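Poly(ADP-ribose) glycohydrolase (Thermomonospora curvata, PDB 3SIJ) hydrolyses poly(ADP-ribose), probably by cleaving the ribose–ribose glycosidic bonds of the polymer. Local coordinates at residues 39-44 with 149-154; 44-49 with 144-149; 86-91 with 210-215. The protein carries 1 engineered substitution. All coordinates share one frame; numbering follows the deposited sequence.

In the fold
All three contacts meet in one seven-stranded mixed sheet. Contacts 1 and 2 pair the edge strand 42-44, and the turn into helix 46-54, with strand 147-157; they share Tyr44 and Tyr149, and their centres lie about 13 Å apart. Contact 3 joins the start of the parallel strands 90-94 and 214-217, its centre about 13 Å from that of contact 1 and 19 Å from that of contact 2. His210 bridges them: its ring stacks on Tyr149, and its NE2 lies 2.6 Å from Tyr44 OH, a probable hydrogen bond. In macrodomains ADP-ribose binds at the C-terminal ends of the parallel strands, so contact 3 probably lies at the end away from the pocket.

Contact 1: 39-44 with 149-154; sequences RGTRLY and YSPGVP
Pro151 lays the CG–CD edge of its ring against the Gly40 peptide, both carbons 3.3 Å from Gly40 O. The approach is close enough that a CB on Gly40 would clash with Pro151 CG, so the lack of a side chain lets the proline in. Farther along, Tyr44 and Tyr149 extend next to each other in the same direction: Tyr149 CB meets the edge of the Tyr44 ring, 3.8 Å from Tyr44 CE2. With CG anti to the backbone N (chi1 174°), the Tyr149 ring leads away from 39-44, where it stacks on His210. The pairing itself is main-chain. Arg42 and Tyr149 form an antiparallel hydrogen-bonded pair, Arg42 N to Tyr149 O 3.0 Å (164° at the hydrogen) and Tyr149 N to Arg42 O 2.9 Å. The same Tyr149 O takes a CA-H...O contact from Thr41 CA at 3.3 Å. Arg42 folds back on its own segment: its NH1 donates to Arg39 O and to Thr41 O, each 2.8 Å away. Thr41 OG1 and Ser150 OG both bond to Ser124 OG. The chemistry implies an edge strand held to its neighbour by backbone bonds, with the Ser124 hydroxyl bridging the two segments.

Contact 2: 44-49 with 144-149; sequences YRPEKL and SDHLIY
The His146 ring takes Pro46 CD squarely over one face, a CH-pi contact 3.5 Å from CD to the ring centroid and only 7° off the normal. The carbon engaged is the one bonded to the proline nitrogen, whose hydrogens are somewhat polarised. Arg45 runs alongside the same imidazole, its guanidinium plane steeply inclined to the ring.

Among the apolar contacts, Tyr44 and Leu147 share one face of the sheet, CD2 of Tyr44 lying 4.0 Å from CD2 of Leu147; Leu147 CG is anti to its own N (chi1 177°), which carries the branch alongside the tyrosine ring. Leu49 reaches Leu147 too, running across it with CD1 3.8 Å from Leu147 CB. Pro46 CB and Asp145 CB touch at 3.9 Å.

Two main-chain hydrogen bonds join Tyr44 and Leu147 as an antiparallel pair: Tyr44 N to Leu147 O, 2.7 Å and nearly straight (172°), and Leu147 N to Tyr44 O, 3.0 Å. Past this pair Arg45 is the N-cap of helix 46-54, and its carbonyl accepts from Leu49 N.

Charge enters from helix 189-209: Asp145 forms salt bridges to Arg199 and Lys202, and Lys202 also donates to Pro46 O. A strand-to-helix turn is thereby fixed by a pair of main-chain bonds and packed by carbon surfaces, with one lysine tying both segments together from outside.

Contact 3: 86-91 with 210-215; sequences GDQVAC and HGHRRL
The Arg214 chain runs across that of Asp87, carboxylate and guanidinium planes 55° apart, yet the arginine grips the aspartate side-on with two nitrogens. NE makes the salt bridge to Asp87 OD2 at 2.7 Å, on the syn side but tilted out of the carboxylate plane, while NH2 donates to the main-chain Asp87 O at 2.9 Å, in the carbonyl plane. A bend at chi3 (-67°) turns the guanidinium so that Val89 CG2 lies over one face, toward its rim, 3.8 Å from Arg214 NH2. Putting a leucine at Arg214 would probably leave the Asp87 carboxylate without its charged mate and the Asp87 carbonyl without this donor. Water 1 donates to Asp87 OD2 and Gln88 O and accepts from Arg213 N. Ala90 CB sits over one face of the His212 ring, 3.9 Å from its centroid, and meets Leu215 CD2 at 4.0 Å. Ala90 and Leu215 form a parallel bridge, and Ala90 N bonds Arg214 O at 3.0 Å. Helix 189-209 closes in a Schellman motif with Gly211 as C-prime, and a short loop leads to strand 214-217. Helix 74-84 lies against Val89 and receives Arg214 NH1 at Leu81 O; Leu215 packs on helix 189-209, and strand 163-175 flanks Ala90.

Contact 1: 39-44 with 149-154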
loop_
_atom_site.group_PDB
_atom_site.type_symbol
_atom_site.label_atom_id
_atom_site.label_comp_id
_atom_site.label_asym_id
_atom_site.label_seq_id
_atom_site.Cartn_x
_atom_site.Cartn_y
_atom_site.Cartn_z
ATOM N N ARG A 39 1.538 -4.104 -17.497
ATOM C CA ARG A 39 0.925 -3.460 -18.665
ATOM C C ARG A 39 -0.312 -2.666 -18.241
ATOM O O ARG A 39 -0.726 -1.754 -18.933
ATOM C CB ARG A 39 0.508 -4.494 -19.726
ATOM C CG ARG A 39 1.656 -5.067 -20.555
ATOM C CD ARG A 39 1.142 -5.915 -21.725
ATOM N NE ARG A 39 0.746 -5.111 -22.887
ATOM C CZ ARG A 39 -0.488 -5.058 -23.383
ATOM N NH1 ARG A 39 -1.467 -5.758 -22.820
ATOM N NH2 ARG A 39 -0.751 -4.303 -24.444
ATOM N N GLY A 40 -0.906 -3.042 -17.114
ATOM C CA GLY A 40 -2.111 -2.384 -16.622
ATOM C C GLY A 40 -1.828 -1.279 -15.603
ATOM O O GLY A 40 -2.733 -0.613 -15.124
ATOM N N THR A 41 -0.560 -1.073 -15.289
ATOM C CA THR A 41 -0.163 -0.077 -14.299
ATOM C C THR A 41 -0.361 1.333 -14.856
ATOM O O THR A 41 0.023 1.620 -15.988
ATOM C CB THR A 41 1.325 -0.304 -13.891
ATOM O OG1 THR A 41 1.435 -1.562 -13.221
ATOM C CG2 THR A 41 1.845 0.798 -12.980
ATOM N N ARG A 42 -0.950 2.208 -14.053
ATOM C CA ARG A 42 -1.218 3.579 -14.471
ATOM C C ARG A 42 -0.726 4.601 -13.450
ATOM O O ARG A 42 -0.818 4.400 -12.247
ATOM C CB ARG A 42 -2.716 3.778 -14.746
ATOM C CG ARG A 42 -3.212 3.038 -16.013
ATOM C CD ARG A 42 -2.374 3.385 -17.252
ATOM N NE ARG A 42 -2.832 2.704 -18.472
ATOM C CZ ARG A 42 -2.365 1.536 -18.919
ATOM N NH1 ARG A 42 -1.401 0.893 -18.261
ATOM N NH2 ARG A 42 -2.855 1.012 -20.043
ATOM N N LEU A 43 -0.185 5.697 -13.955
ATOM C CA LEU A 43 0.202 6.815 -13.111
ATOM C C LEU A 43 -0.926 7.830 -13.145
ATOM O O LEU A 43 -1.360 8.246 -14.221
ATOM C CB LEU A 43 1.497 7.447 -13.633
ATOM C CG LEU A 43 1.944 8.734 -12.912
ATOM C CD1 LEU A 43 2.081 8.537 -11.406
ATOM C CD2 LEU A 43 3.273 9.254 -13.497
ATOM N N TYR A 44 -1.414 8.217 -11.970
ATOM C CA TYR A 44 -2.418 9.270 -11.862
ATOM C C TYR A 44 -1.793 10.533 -11.309
ATOM O O TYR A 44 -1.204 10.524 -10.231
ATOM C CB TYR A 44 -3.576 8.857 -10.945
ATOM C CG TYR A 44 -4.515 7.877 -11.589
ATOM C CD1 TYR A 44 -5.483 8.302 -12.488
ATOM C CD2 TYR A 44 -4.423 6.530 -11.321
ATOM C CE1 TYR A 44 -6.336 7.403 -13.098
ATOM C CE2 TYR A 44 -5.275 5.621 -11.924
ATOM C CZ TYR A 44 -6.223 6.060 -12.812
ATOM O OH TYR A 44 -7.068 5.156 -13.410
ATOM N N TYR A 149 -1.477 3.116 -9.771
ATOM C CA TYR A 149 -2.476 2.073 -9.634
ATOM C C TYR A 149 -1.939 0.818 -10.300
ATOM O O TYR A 149 -1.619 0.847 -11.498
ATOM C CB TYR A 149 -3.777 2.473 -10.310
ATOM C CG TYR A 149 -4.775 1.335 -10.288
ATOM C CD1 TYR A 149 -5.328 0.904 -9.087
ATOM C CD2 TYR A 149 -5.140 0.677 -11.462
ATOM C CE1 TYR A 149 -6.226 -0.153 -9.046
ATOM C CE2 TYR A 149 -6.041 -0.373 -11.438
ATOM C CZ TYR A 149 -6.582 -0.780 -10.224
ATOM O OH TYR A 149 -7.479 -1.824 -10.190
ATOM N N SER A 150 -1.822 -0.265 -9.526
ATOM C CA SER A 150 -1.258 -1.514 -10.039
ATOM C C SER A 150 -2.292 -2.626 -9.923
ATOM O O SER A 150 -2.512 -3.147 -8.831
ATOM C CB SER A 150 -0.028 -1.924 -9.223
ATOM O OG SER A 150 0.924 -0.878 -9.142
ATOM N N PRO A 151 -2.936 -2.989 -11.043
ATOM C CA PRO A 151 -4.011 -3.987 -11.007
ATOM C C PRO A 151 -3.492 -5.420 -11.058
ATOM O O PRO A 151 -2.531 -5.679 -11.765
ATOM C CB PRO A 151 -4.799 -3.696 -12.284
ATOM C CG PRO A 151 -3.732 -3.167 -13.247
ATOM C CD PRO A 151 -2.762 -2.390 -12.377
ATOM N N GLY A 152 -4.136 -6.334 -10.338
ATOM C CA GLY A 152 -3.883 -7.753 -10.525
ATOM C C GLY A 152 -2.450 -8.186 -10.228
ATOM O O GLY A 152 -1.935 -9.107 -10.860
ATOM N N VAL A 153 -1.805 -7.527 -9.271
ATOM C CA VAL A 153 -0.448 -7.920 -8.893
ATOM C C VAL A 153 -0.465 -9.268 -8.170
ATOM O O VAL A 153 -1.140 -9.423 -7.155
ATOM C CB VAL A 153 0.216 -6.859 -8.025
ATOM C CG1 VAL A 153 1.635 -7.269 -7.672
ATOM C CG2 VAL A 153 0.230 -5.524 -8.761
ATOM N N PRO A 154 0.283 -10.255 -8.686
ATOM C CA PRO A 154 0.294 -11.535 -7.973
ATOM C C PRO A 154 1.062 -11.456 -6.655
ATOM O O PRO A 154 2.107 -10.809 -6.572
ATOM C CB PRO A 154 1.015 -12.474 -8.950
ATOM C CG PRO A 154 1.862 -11.571 -9.795
ATOM C CD PRO A 154 1.107 -10.277 -9.909
#

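Contact 2: 44-49 with 144-149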
loop_
_atom_site.group_PDB
_atom_site.type_symbol
_atom_site.label_atom_id
_atom_site.label_comp_id
_atom_site.label_asym_id
_atom_site.label_seq_id
_atom_site.Cartn_x
_atom_site.Cartn_y
_atom_site.Cartn_z
ATOM N N TYR A 44 -1.414 8.217 -11.970
ATOM C CA TYR A 44 -2.418 9.270 -11.862
ATOM C C TYR A 44 -1.793 10.533 -11.309
ATOM O O TYR A 44 -1.204 10.524 -10.231
ATOM C CB TYR A 44 -3.576 8.857 -10.945
ATOM C CG TYR A 44 -4.515 7.877 -11.589
ATOM C CD1 TYR A 44 -5.483 8.302 -12.488
ATOM C CD2 TYR A 44 -4.423 6.530 -11.321
ATOM C CE1 TYR A 44 -6.336 7.403 -13.098
ATOM C CE2 TYR A 44 -5.275 5.621 -11.924
ATOM C CZ TYR A 44 -6.223 6.060 -12.812
ATOM O OH TYR A 44 -7.068 5.156 -13.410
ATOM N N ARG A 45 -1.947 11.623 -12.047
ATOM C CA ARG A 45 -1.458 12.914 -11.609
ATOM C C ARG A 45 -2.476 13.535 -10.658
ATOM O O ARG A 45 -3.655 13.214 -10.732
ATOM C CB ARG A 45 -1.239 13.831 -12.810
ATOM C CG ARG A 45 -0.107 13.387 -13.718
ATOM C CD ARG A 45 0.165 14.430 -14.797
ATOM N NE ARG A 45 1.289 14.032 -15.645
ATOM C CZ ARG A 45 1.170 13.313 -16.758
ATOM N NH1 ARG A 45 -0.028 12.918 -17.170
ATOM N NH2 ARG A 45 2.248 12.996 -17.461
ATOM N N PRO A 46 -2.018 14.418 -9.759
ATOM C CA PRO A 46 -2.902 15.009 -8.747
ATOM C C PRO A 46 -4.204 15.536 -9.333
ATOM O O PRO A 46 -5.270 15.268 -8.786
ATOM C CB PRO A 46 -2.064 16.157 -8.192
ATOM C CG PRO A 46 -0.657 15.661 -8.321
ATOM C CD PRO A 46 -0.616 14.827 -9.574
ATOM N N GLU A 47 -4.127 16.271 -10.440
ATOM C CA GLU A 47 -5.325 16.893 -10.998
ATOM C C GLU A 47 -6.260 15.895 -11.665
ATOM O O GLU A 47 -7.456 16.142 -11.762
ATOM C CB GLU A 47 -4.981 18.047 -11.951
ATOM C CG GLU A 47 -4.529 17.605 -13.331
ATOM C CD GLU A 47 -3.091 17.161 -13.346
ATOM O OE1 GLU A 47 -2.398 17.318 -12.313
ATOM O OE2 GLU A 47 -2.644 16.666 -14.403
ATOM N N LYS A 48 -5.726 14.762 -12.119
ATOM C CA LYS A 48 -6.570 13.662 -12.594
ATOM C C LYS A 48 -7.378 13.027 -11.450
ATOM O O LYS A 48 -8.550 12.689 -11.601
ATOM C CB LYS A 48 -5.704 12.577 -13.250
ATOM C CG LYS A 48 -6.496 11.445 -13.890
ATOM C CD LYS A 48 -7.371 11.968 -15.022
ATOM C CE LYS A 48 -8.030 10.839 -15.808
ATOM N NZ LYS A 48 -8.934 11.371 -16.866
ATOM N N LEU A 49 -6.735 12.830 -10.305
ATOM C CA LEU A 49 -7.435 12.260 -9.163
ATOM C C LEU A 49 -8.492 13.244 -8.686
ATOM O O LEU A 49 -9.587 12.834 -8.282
ATOM C CB LEU A 49 -6.445 11.939 -8.040
ATOM C CG LEU A 49 -5.437 10.863 -8.443
ATOM C CD1 LEU A 49 -4.174 10.962 -7.617
ATOM C CD2 LEU A 49 -6.077 9.476 -8.315
ATOM N N SER A 144 3.553 14.619 -3.058
ATOM C CA SER A 144 2.453 15.026 -3.922
ATOM C C SER A 144 1.357 13.985 -3.919
ATOM O O SER A 144 1.532 12.877 -3.385
ATOM C CB SER A 144 2.941 15.189 -5.362
ATOM O OG SER A 144 3.186 13.911 -5.946
ATOM N N ASP A 145 0.250 14.330 -4.568
ATOM C CA ASP A 145 -0.896 13.441 -4.660
ATOM C C ASP A 145 -0.762 12.437 -5.811
ATOM O O ASP A 145 -1.732 11.746 -6.119
ATOM C CB ASP A 145 -2.195 14.236 -4.848
ATOM C CG ASP A 145 -2.573 15.085 -3.626
ATOM O OD1 ASP A 145 -2.070 14.843 -2.509
ATOM O OD2 ASP A 145 -3.407 16.001 -3.798
ATOM N N HIS A 146 0.408 12.360 -6.460
ATOM C CA HIS A 146 0.595 11.368 -7.525
ATOM C C HIS A 146 0.301 9.984 -6.973
ATOM O O HIS A 146 0.661 9.678 -5.848
ATOM C CB HIS A 146 2.026 11.366 -8.085
ATOM C CG HIS A 146 2.334 12.527 -8.976
ATOM N ND1 HIS A 146 2.212 12.468 -10.349
ATOM C CD2 HIS A 146 2.766 13.778 -8.690
ATOM C CE1 HIS A 146 2.556 13.634 -10.871
ATOM N NE2 HIS A 146 2.892 14.447 -9.884
ATOM N N LEU A 147 -0.326 9.136 -7.773
ATOM C CA LEU A 147 -0.657 7.805 -7.299
ATOM C C LEU A 147 -0.411 6.807 -8.424
ATOM O O LEU A 147 -0.719 7.093 -9.589
ATOM C CB LEU A 147 -2.126 7.792 -6.861
ATOM C CG LEU A 147 -2.813 6.526 -6.374
ATOM C CD1 LEU A 147 -3.981 6.922 -5.476
ATOM C CD2 LEU A 147 -3.298 5.721 -7.554
ATOM N N ILE A 148 0.156 5.652 -8.081
ATOM C CA ILE A 148 0.313 4.571 -9.054
ATOM C C ILE A 148 -0.716 3.486 -8.752
ATOM O O ILE A 148 -0.818 3.011 -7.622
ATOM C CB ILE A 148 1.734 3.945 -9.009
ATOM C CG1 ILE A 148 2.776 5.011 -9.373
ATOM C CG2 ILE A 148 1.853 2.738 -9.965
ATOM C CD1 ILE A 148 4.213 4.592 -9.015
ATOM N N TYR A 149 -1.477 3.116 -9.771
ATOM C CA TYR A 149 -2.476 2.073 -9.634
ATOM C C TYR A 149 -1.939 0.818 -10.300
ATOM O O TYR A 149 -1.619 0.847 -11.498
ATOM C CB TYR A 149 -3.777 2.473 -10.310
ATOM C CG TYR A 149 -4.775 1.335 -10.288
ATOM C CD1 TYR A 149 -5.328 0.904 -9.087
ATOM C CD2 TYR A 149 -5.140 0.677 -11.462
ATOM C CE1 TYR A 149 -6.226 -0.153 -9.046
ATOM C CE2 TYR A 149 -6.041 -0.373 -11.438
ATOM C CZ TYR A 149 -6.582 -0.780 -10.224
ATOM O OH TYR A 149 -7.479 -1.824 -10.190
#

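Contact 3: 86-91 with 210-215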
loop_
_atom_site.group_PDB
_atom_site.type_symbol
_atom_site.label_atom_id
_atom_site.label_comp_id
_atom_site.label_asym_id
_atom_site.label_seq_id
_atom_site.Cartn_x
_atom_site.Cartn_y
_atom_site.Cartn_z
ATOM N N GLY A 86 -14.829 -13.298 -4.459
ATOM C CA GLY A 86 -14.062 -13.223 -5.691
ATOM C C GLY A 86 -13.702 -11.854 -6.242
ATOM O O GLY A 86 -13.025 -11.761 -7.268
ATOM N N ASP A 87 -14.155 -10.786 -5.598
ATOM C CA ASP A 87 -13.787 -9.458 -6.079
ATOM C C ASP A 87 -12.395 -9.090 -5.583
ATOM O O ASP A 87 -12.051 -9.295 -4.410
ATOM C CB ASP A 87 -14.821 -8.397 -5.691
ATOM C CG ASP A 87 -15.072 -8.354 -4.204
ATOM O OD1 ASP A 87 -15.711 -9.295 -3.687
ATOM O OD2 ASP A 87 -14.628 -7.386 -3.557
ATOM N N GLN A 88 -11.591 -8.552 -6.494
ATOM C CA GLN A 88 -10.196 -8.254 -6.197
ATOM C C GLN A 88 -10.076 -7.141 -5.157
ATOM O O GLN A 88 -10.695 -6.089 -5.287
ATOM C CB GLN A 88 -9.469 -7.887 -7.490
ATOM C CG GLN A 88 -8.001 -7.607 -7.354
ATOM C CD GLN A 88 -7.367 -7.361 -8.711
ATOM O OE1 GLN A 88 -6.929 -6.257 -9.007
ATOM N NE2 GLN A 88 -7.324 -8.392 -9.543
ATOM N N VAL A 89 -9.278 -7.397 -4.124
ATOM C CA VAL A 89 -9.072 -6.469 -3.027
ATOM C C VAL A 89 -8.049 -5.408 -3.448
ATOM O O VAL A 89 -7.135 -5.706 -4.207
ATOM C CB VAL A 89 -8.529 -7.230 -1.794
ATOM C CG1 VAL A 89 -8.247 -6.271 -0.640
ATOM C CG2 VAL A 89 -9.509 -8.342 -1.375
ATOM N N ALA A 90 -8.211 -4.180 -2.961
ATOM C CA ALA A 90 -7.204 -3.141 -3.167
ATOM C C ALA A 90 -6.437 -2.872 -1.876
ATOM O O ALA A 90 -7.030 -2.776 -0.794
ATOM C CB ALA A 90 -7.855 -1.847 -3.709
ATOM N N CYS A 91 -5.114 -2.755 -1.987
ATOM C CA CYS A 91 -4.265 -2.507 -0.825
ATOM C C CYS A 91 -3.493 -1.201 -0.969
ATOM O O CYS A 91 -2.871 -0.958 -1.987
ATOM C CB CYS A 91 -3.241 -3.627 -0.650
ATOM S SG CYS A 91 -3.963 -5.255 -0.331
ATOM N N HIS A 210 -11.807 2.236 -9.820
ATOM C CA HIS A 210 -11.404 0.977 -10.429
ATOM C C HIS A 210 -12.201 -0.231 -9.954
ATOM O O HIS A 210 -11.774 -1.366 -10.139
ATOM C CB HIS A 210 -9.912 0.753 -10.218
ATOM C CG HIS A 210 -9.064 1.516 -11.181
ATOM N ND1 HIS A 210 -8.910 1.133 -12.495
ATOM C CD2 HIS A 210 -8.351 2.654 -11.033
ATOM C CE1 HIS A 210 -8.121 1.995 -13.110
ATOM N NE2 HIS A 210 -7.770 2.928 -12.245
ATOM N N GLY A 211 -13.345 0.021 -9.330
ATOM C CA GLY A 211 -14.276 -1.038 -8.971
ATOM C C GLY A 211 -13.977 -1.816 -7.693
ATOM O O GLY A 211 -14.587 -2.852 -7.431
ATOM N N HIS A 212 -13.037 -1.334 -6.886
ATOM C CA HIS A 212 -12.697 -2.049 -5.663
ATOM C C HIS A 212 -13.653 -1.680 -4.541
ATOM O O HIS A 212 -13.778 -0.512 -4.172
ATOM C CB HIS A 212 -11.240 -1.806 -5.285
ATOM C CG HIS A 212 -10.281 -2.351 -6.299
ATOM N ND1 HIS A 212 -9.647 -1.559 -7.233
ATOM C CD2 HIS A 212 -9.886 -3.621 -6.550
ATOM C CE1 HIS A 212 -8.879 -2.315 -8.002
ATOM N NE2 HIS A 212 -9.009 -3.570 -7.611
ATOM N N ARG A 213 -14.347 -2.684 -4.021
ATOM C CA ARG A 213 -15.307 -2.452 -2.949
ATOM C C ARG A 213 -14.711 -2.815 -1.593
ATOM O O ARG A 213 -15.275 -2.498 -0.555
ATOM C CB ARG A 213 -16.586 -3.239 -3.215
ATOM C CG ARG A 213 -17.440 -2.639 -4.335
ATOM C CD ARG A 213 -18.398 -1.593 -3.783
ATOM N NE ARG A 213 -19.484 -2.219 -3.030
ATOM C CZ ARG A 213 -20.181 -1.619 -2.070
ATOM N NH1 ARG A 213 -19.907 -0.368 -1.730
ATOM N NH2 ARG A 213 -21.151 -2.272 -1.444
ATOM N N ARG A 214 -13.560 -3.473 -1.615
ATOM C CA ARG A 214 -12.909 -3.911 -0.389
ATOM C C ARG A 214 -11.465 -3.447 -0.383
ATOM O O ARG A 214 -10.745 -3.612 -1.376
ATOM C CB ARG A 214 -13.003 -5.433 -0.256
ATOM C CG ARG A 214 -14.454 -5.932 -0.412
ATOM C CD ARG A 214 -14.582 -7.423 -0.093
ATOM N NE ARG A 214 -13.888 -8.262 -1.069
ATOM C CZ ARG A 214 -13.396 -9.465 -0.791
ATOM N NH1 ARG A 214 -13.523 -9.963 0.433
ATOM N NH2 ARG A 214 -12.773 -10.170 -1.731
ATOM N N LEU A 215 -11.058 -2.854 0.740
ATOM C CA LEU A 215 -9.783 -2.144 0.841
ATOM C C LEU A 215 -9.020 -2.607 2.053
ATOM O O LEU A 215 -9.616 -2.819 3.104
ATOM C CB LEU A 215 -10.031 -0.665 1.107
ATOM C CG LEU A 215 -10.872 0.172 0.164
ATOM C CD1 LEU A 215 -10.637 1.628 0.518
ATOM C CD2 LEU A 215 -10.461 -0.125 -1.263
HETATM O O HOH W 1 -13.103 -5.217 -4.102
#